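Local coordinates for periplasmic binding protein/LacI transcriptional regulator (Burkholderia graminis C4D1M, PDB 5HQJ) that probably binds carbohydrates as the solute-binding component of an ABC transporter, and is captured here holding D-arabinose, at residues V198-V201 with E202-R206; N132-A135 with G136-A140; V92-P95 with K96-E99. One frame throughout, in Å; residues are numbered along the deposited sequence.

Contact 1. Residues V198-V201 with E202-R206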
loop_
_atom_site.group_PDB
_atom_site.type_symbol
_atom_site.label_atom_id
_atom_site.label_comp_id
_atom_site.label_asym_id
_atom_site.label_seq_id
_atom_site.Cartn_x
_atom_site.Cartn_y
_atom_site.Cartn_z
ATOM N N VAL A 198 -7.263 16.475 2.338
ATOM C CA VAL A 198 -7.436 17.678 3.154
ATOM C C VAL A 198 -8.925 18.018 3.323
ATOM O O VAL A 198 -9.402 18.168 4.445
ATOM C CB VAL A 198 -6.664 18.851 2.529
ATOM C CG1 VAL A 198 -6.992 20.127 3.204
ATOM C CG2 VAL A 198 -5.178 18.574 2.615
ATOM N N SER A 199 -9.675 18.054 2.212
ATOM C CA SER A 199 -11.115 18.349 2.268
ATOM C C SER A 199 -11.844 17.387 3.181
ATOM O O SER A 199 -12.634 17.751 4.082
ATOM C CB SER A 199 -11.740 18.272 0.869
ATOM O OG SER A 199 -10.983 19.017 -0.065
ATOM N N VAL A 200 -11.558 16.091 3.008
ATOM C CA VAL A 200 -12.179 15.075 3.837
ATOM C C VAL A 200 -11.834 15.244 5.294
ATOM O O VAL A 200 -12.714 15.252 6.137
ATOM C CB VAL A 200 -11.774 13.659 3.351
ATOM C CG1 VAL A 200 -12.294 12.569 4.321
ATOM C CG2 VAL A 200 -12.299 13.441 1.923
ATOM N N VAL A 201 -10.552 15.424 5.599
ATOM C CA VAL A 201 -10.162 15.590 6.984
ATOM C C VAL A 201 -10.783 16.853 7.593
ATOM O O VAL A 201 -11.265 16.794 8.728
ATOM C CB VAL A 201 -8.635 15.630 7.140
ATOM C CG1 VAL A 201 -8.228 16.091 8.546
ATOM C CG2 VAL A 201 -8.081 14.245 6.902
ATOM N N GLU A 202 -10.730 17.980 6.877
ATOM C CA GLU A 202 -11.399 19.192 7.358
ATOM C C GLU A 202 -12.869 18.957 7.742
ATOM O O GLU A 202 -13.311 19.409 8.763
ATOM C CB GLU A 202 -11.347 20.305 6.305
ATOM C CG GLU A 202 -9.983 20.883 6.091
ATOM C CD GLU A 202 -9.951 21.834 4.918
ATOM O OE1 GLU A 202 -10.893 21.793 4.094
ATOM O OE2 GLU A 202 -8.978 22.610 4.823
ATOM N N THR A 203 -13.616 18.267 6.866
ATOM C CA THR A 203 -15.018 17.972 7.116
ATOM C C THR A 203 -15.221 17.061 8.333
ATOM O O THR A 203 -16.102 17.283 9.168
ATOM C CB THR A 203 -15.633 17.353 5.853
ATOM O OG1 THR A 203 -15.604 18.329 4.800
ATOM C CG2 THR A 203 -17.059 16.940 6.090
ATOM N N THR A 204 -14.361 16.060 8.464
ATOM C CA THR A 204 -14.429 15.182 9.620
ATOM C C THR A 204 -14.293 15.892 10.954
ATOM O O THR A 204 -15.052 15.637 11.906
ATOM C CB THR A 204 -13.317 14.104 9.557
ATOM O OG1 THR A 204 -13.347 13.451 8.288
ATOM C CG2 THR A 204 -13.476 13.084 10.697
ATOM N N LEU A 205 -13.301 16.788 11.047
ATOM C CA LEU A 205 -13.017 17.448 12.295
ATOM C C LEU A 205 -14.131 18.428 12.648
ATOM O O LEU A 205 -14.423 18.615 13.817
ATOM C CB LEU A 205 -11.665 18.172 12.226
ATOM C CG LEU A 205 -10.438 17.289 11.944
ATOM C CD1 LEU A 205 -9.178 18.169 11.923
ATOM C CD2 LEU A 205 -10.316 16.183 12.916
ATOM N N ARG A 206 -14.748 19.031 11.632
ATOM C CA ARG A 206 -15.844 19.950 11.888
ATOM C C ARG A 206 -17.081 19.226 12.389
ATOM O O ARG A 206 -17.764 19.693 13.302
ATOM C CB ARG A 206 -16.183 20.744 10.626
ATOM C CG ARG A 206 -15.104 21.730 10.218
ATOM C CD ARG A 206 -15.483 22.516 8.971
ATOM N NE ARG A 206 -14.374 23.363 8.515
ATOM C CZ ARG A 206 -13.826 23.332 7.303
ATOM N NH1 ARG A 206 -14.277 22.519 6.355
ATOM N NH2 ARG A 206 -12.824 24.150 7.031
HETATM O O HOH W 1 -10.463 22.004 1.252
HETATM O O HOH W 2 -13.918 20.810 3.486
#
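Ser199 O draws donors from more than one direction on helix 194-207. The amide of Thr203 gives it a regular helical bond, with Thr203 N 3.0 Å from Ser199 O, while water 2 adds a weak one from the solvent side. Thr203 OG1 lies 3.1 Å from Ser199 O, but where its single proton goes is not fixed.

One residue earlier the pattern is tighter: Glu202 N meets Val198 O at 2.8 Å with an N-H...O angle of 175°. The acid of Glu202 then runs out extended and slants across the Val198 side chain, bringing OE2 to 3.6 Å from Val198 CG1. Its other oxygen faces water, Glu202 OE1 taking a bond from water 1 at 2.9 Å. Water 1 also reaches Ser199 OG weakly, that hydroxyl being bonded mainly to Ala195 O, while water 2 donates to Glu202 OE1 and weakly to Ser199 O, and weakly accepts from Arg206 NH1 at the guanidinium edge.

The helix is amphipathic and lies against the mixed sheet of its α/β domain, in the connection from strand 181-188 to strand 211-216. On the inner side Thr204 has OG1 beside its own backbone N (chi1 -51°), which brings the hydroxyl to 2.9 Å from Val200 O. Thr204 OG1 is hydrogen-bonded to Glu186 OE2 on strand 181-188; Val200 O competes for the same single proton, whose direction is not settled. Val201 and Leu205 point the same way, CG1 of the former 4.1 Å from CD1 of the latter, and both pack on Val228 of helix 221-229.

Contact 2. Residues N132-A135 with G136-A140; sequences NEQA and GATMA
This is an i to i+4 contact within the opening turns of helix 132-146, and it is carried mainly by backbone bonds, with one threonine hydroxyl added. Four successive amides return to the preceding turn. Ala137 N reaches Glu133 O at 2.9 Å with an N-H...O angle of 170°, and Met139 N meets Ala135 O at 3.0 Å.

Gln134 O is approached twice by the same residue: Thr138 N is 2.9 Å away, and Thr138 OG1 is 3.1 Å from the same Gln134 O. The first torsion of Thr138 (-64°) sets OG1 anti to the carbonyl carbon, leaning back toward the previous turn. The Gln134 side chain, bent at chi2 (58°), swings across obliquely and leaves OE1 3.3 Å from Thr138 OG1; the hydroxyl has one proton for these two oxygens, and its direction is not settled. Gln134 OE1 also comes beside the Ala137 methyl, 3.8 Å from Ala137 CB.

On the buried side the residues are small or apolar. Ala135 touches Phe246 and Met265. The selenomethionine Met139 passes its CG 3.4 Å from Ala135 O; its end leads away from the turn, and the side chain packs on Leu244, Phe246 and Met265. At the start of the helix, Glu133, partly exposed, forms a salt bridge with Lys174, and the buried Asn132 accepts through OD1 from Arg168 NE.

Arg168 and Phe246 line the arabinose pocket, and the Asn132 side chain itself lies about 5 Å from the sugar, which is consistent with a second-shell place for the start of this helix beside the interdomain cleft of a type I periplasmic binding fold.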
loop_
_atom_site.group_PDB
_atom_site.type_symbol
_atom_site.label_atom_id
_atom_site.label_comp_id
_atom_site.label_asym_id
_atom_site.label_seq_id
_atom_site.Cartn_x
_atom_site.Cartn_y
_atom_site.Cartn_z
ATOM N N ASN A 132 -2.566 -7.432 4.985
ATOM C CA ASN A 132 -3.191 -6.127 5.167
ATOM C C ASN A 132 -4.296 -6.157 6.190
ATOM O O ASN A 132 -4.428 -5.220 6.972
ATOM C CB ASN A 132 -3.660 -5.614 3.830
ATOM C CG ASN A 132 -2.514 -5.120 2.996
ATOM O OD1 ASN A 132 -1.930 -4.068 3.279
ATOM N ND2 ASN A 132 -2.165 -5.877 1.965
ATOM N N GLU A 133 -5.034 -7.254 6.282
ATOM C CA GLU A 133 -6.024 -7.322 7.352
ATOM C C GLU A 133 -5.291 -7.332 8.700
ATOM O O GLU A 133 -5.691 -6.625 9.621
ATOM C CB GLU A 133 -6.954 -8.535 7.218
ATOM C CG GLU A 133 -8.062 -8.514 8.266
ATOM C CD GLU A 133 -9.209 -9.460 7.962
ATOM O OE1 GLU A 133 -9.379 -9.849 6.787
ATOM O OE2 GLU A 133 -9.949 -9.807 8.906
ATOM N N GLN A 134 -4.192 -8.087 8.837
ATOM C CA GLN A 134 -3.467 -8.098 10.104
ATOM C C GLN A 134 -2.895 -6.712 10.427
ATOM O O GLN A 134 -2.840 -6.306 11.588
ATOM C CB GLN A 134 -2.317 -9.154 10.110
ATOM C CG GLN A 134 -1.497 -9.175 11.396
ATOM C CD GLN A 134 -2.341 -9.451 12.628
ATOM O OE1 GLN A 134 -2.420 -8.627 13.541
ATOM N NE2 GLN A 134 -2.966 -10.619 12.666
ATOM N N ALA A 135 -2.444 -5.982 9.415
ATOM C CA ALA A 135 -1.968 -4.636 9.704
ATOM C C ALA A 135 -3.107 -3.766 10.295
ATOM O O ALA A 135 -2.893 -2.956 11.192
ATOM C CB ALA A 135 -1.413 -3.994 8.455
ATOM N N GLY A 136 -4.324 -3.890 9.743
ATOM C CA GLY A 136 -5.490 -3.180 10.317
ATOM C C GLY A 136 -5.784 -3.572 11.736
ATOM O O GLY A 136 -6.022 -2.739 12.620
ATOM N N ALA A 137 -5.771 -4.878 11.964
ATOM C CA ALA A 137 -5.931 -5.382 13.302
ATOM C C ALA A 137 -4.916 -4.789 14.292
ATOM O O ALA A 137 -5.268 -4.398 15.376
ATOM C CB ALA A 137 -5.827 -6.939 13.270
ATOM N N THR A 138 -3.652 -4.709 13.906
ATOM C CA THR A 138 -2.635 -4.112 14.741
ATOM C C THR A 138 -2.883 -2.630 15.023
ATOM O O THR A 138 -2.703 -2.173 16.123
ATOM C CB THR A 138 -1.264 -4.297 14.085
ATOM O OG1 THR A 138 -0.973 -5.693 14.022
ATOM C CG2 THR A 138 -0.146 -3.602 14.844
HETATM N N MSE A 139 -3.283 -1.879 14.017
HETATM C CA MSE A 139 -3.665 -0.488 14.215
HETATM C C MSE A 139 -4.795 -0.344 15.211
HETATM O O MSE A 139 -4.788 0.542 16.074
HETATM C CB MSE A 139 -4.077 0.107 12.876
HETATM C CG MSE A 139 -2.933 0.331 11.922
HETATM SE SE MSE A 139 -3.656 1.246 10.317
HETATM C CE MSE A 139 -3.143 3.094 10.614
ATOM N N ALA A 140 -5.772 -1.228 15.115
ATOM C CA ALA A 140 -6.887 -1.189 16.039
ATOM C C ALA A 140 -6.446 -1.411 17.491
ATOM O O ALA A 140 -6.953 -0.743 18.405
ATOM C CB ALA A 140 -7.954 -2.212 15.638
#

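Contact 3. Residues V92-P95 with K96-E99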
loop_
_atom_site.group_PDB
_atom_site.type_symbol
_atom_site.label_atom_id
_atom_site.label_comp_id
_atom_site.label_asym_id
_atom_site.label_seq_id
_atom_site.Cartn_x
_atom_site.Cartn_y
_atom_site.Cartn_z
ATOM N N VAL A 92 -2.110 -4.187 -8.146
ATOM C CA VAL A 92 -3.417 -4.033 -8.814
ATOM C C VAL A 92 -4.351 -3.026 -8.147
ATOM O O VAL A 92 -4.617 -3.090 -6.955
ATOM C CB VAL A 92 -4.132 -5.390 -8.868
ATOM C CG1 VAL A 92 -5.418 -5.290 -9.632
ATOM C CG2 VAL A 92 -3.224 -6.412 -9.512
ATOM N N ASN A 93 -4.872 -2.097 -8.944
ATOM C CA ASN A 93 -5.789 -1.108 -8.401
ATOM C C ASN A 93 -7.158 -1.696 -8.076
ATOM O O ASN A 93 -7.727 -1.412 -7.024
ATOM C CB ASN A 93 -5.938 0.064 -9.366
ATOM C CG ASN A 93 -4.896 1.163 -9.122
ATOM O OD1 ASN A 93 -4.782 1.713 -8.014
ATOM N ND2 ASN A 93 -4.169 1.487 -10.144
ATOM N N GLU A 94 -7.646 -2.538 -8.973
ATOM C CA GLU A 94 -8.939 -3.202 -8.802
ATOM C C GLU A 94 -8.858 -4.637 -9.385
ATOM O O GLU A 94 -8.583 -4.814 -10.571
ATOM C CB GLU A 94 -10.040 -2.362 -9.461
ATOM C CG GLU A 94 -11.472 -2.709 -9.016
ATOM C CD GLU A 94 -11.910 -4.040 -9.559
ATOM O OE1 GLU A 94 -12.501 -4.826 -8.789
ATOM O OE2 GLU A 94 -11.634 -4.293 -10.754
ATOM N N PRO A 95 -9.079 -5.662 -8.536
ATOM C CA PRO A 95 -8.671 -7.039 -8.849
ATOM C C PRO A 95 -9.433 -7.686 -9.996
ATOM O O PRO A 95 -8.833 -8.426 -10.778
ATOM C CB PRO A 95 -8.943 -7.800 -7.537
ATOM C CG PRO A 95 -9.935 -7.008 -6.835
ATOM C CD PRO A 95 -9.691 -5.575 -7.201
ATOM N N LYS A 96 -10.734 -7.420 -10.097
ATOM C CA LYS A 96 -11.537 -8.110 -11.090
ATOM C C LYS A 96 -11.129 -7.609 -12.471
ATOM O O LYS A 96 -10.997 -8.403 -13.392
ATOM C CB LYS A 96 -13.052 -7.915 -10.850
ATOM C CG LYS A 96 -13.600 -8.542 -9.536
ATOM C CD LYS A 96 -13.418 -7.587 -8.342
ATOM C CE LYS A 96 -13.835 -8.180 -6.992
ATOM N NZ LYS A 96 -13.493 -7.250 -5.866
ATOM N N SER A 97 -10.882 -6.302 -12.597
ATOM C CA SER A 97 -10.578 -5.692 -13.884
ATOM C C SER A 97 -9.514 -6.439 -14.700
ATOM O O SER A 97 -9.559 -6.501 -15.924
ATOM C CB SER A 97 -10.100 -4.246 -13.664
ATOM O OG SER A 97 -11.124 -3.439 -13.116
ATOM N N VAL A 98 -8.529 -6.977 -14.005
ATOM C CA VAL A 98 -7.302 -7.402 -14.654
ATOM C C VAL A 98 -7.179 -8.941 -14.753
ATOM O O VAL A 98 -6.216 -9.468 -15.319
ATOM C CB VAL A 98 -6.107 -6.787 -13.885
ATOM C CG1 VAL A 98 -5.904 -7.477 -12.539
ATOM C CG2 VAL A 98 -4.870 -6.773 -14.743
ATOM N N GLU A 99 -8.182 -9.659 -14.243
ATOM C CA GLU A 99 -8.112 -11.122 -14.206
ATOM C C GLU A 99 -7.936 -11.734 -15.596
ATOM O O GLU A 99 -7.158 -12.669 -15.777
ATOM C CB GLU A 99 -9.370 -11.721 -13.560
ATOM C CG GLU A 99 -9.637 -11.252 -12.142
ATOM C CD GLU A 99 -10.799 -11.967 -11.502
ATOM O OE1 GLU A 99 -11.415 -12.809 -12.186
ATOM O OE2 GLU A 99 -11.109 -11.682 -10.329
#
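Glu94 OE2 takes two bonds from Ser97, one from the hydroxyl and one from the amide. Ser97 OG donates at 2.6 Å to Glu94 OE2, which receives it on its anti lone pair, the one turned away from the other oxygen. Ser97 N comes in on the syn side of Glu94 OE2 at 2.8 Å, 19° out of the carboxylate plane. A bend at chi2 of Glu94 (-71°) turns the carboxylate back toward the amides of Lys96 and Ser97.

The second oxygen is held more loosely. Lys96 N gives Glu94 OE1 a weak bond at 3.4 Å, and Lys96 NZ forms only a long salt bridge with it, 3.9 Å from OE1. The lysine crosses the glutamate at about a right angle and runs alongside the proline ring, placing Lys96 NZ 3.7 Å from Pro95 CG. One sound and one weak backbone N-H, together with a distant ammonium, would probably favour the charged form of the acid.

These residues form the turn from strand 87-90 into helix 99-106, at the C-terminal end of a parallel strand, where α/β binding proteins place their ligand-facing loops. The turn is tied to its surroundings by Asn93, whose ND2 donates to the backbone O of Lys36, a pocket residue, and whose OD1 has a weak hydrogen bond from Gln159 NE2. Pro95 O bonds to Ser119 OG.

Beneath the polar side, Val92 and Val98 meet tip to tip, CG1 to CG1, at 3.7 Å. Val98 CG1 sits between its own N and carbonyl carbon (chi1 73°), the crowded position, and this also lays it 3.5 Å from Pro95 O. Closer to the helix, Glu99 N bonds to Lys96 O at 3.2 Å.

Along the chain the order is contact 3, contact 2, contact 1, with no touching between them. Contact 3 follows strand 87-90 of the parallel sheet in one lobe, whereas contacts 1 and 2 lie on helices 194-207 and 132-146, which pack on the mixed sheet of the other lobe. The centres of contacts 2 and 3 are about 23 Å apart. Contact 1 has its centre about 24 Å from that of contact 2 and about 30 Å from that of contact 3. The chain passes between lobes just before contact 2, since strand 127-129 still belongs to the first sheet. Contacts 2 and 3 thus flank the sugar cleft from its two lobes, while contact 1 is centred about 22 Å from the centre of the chain.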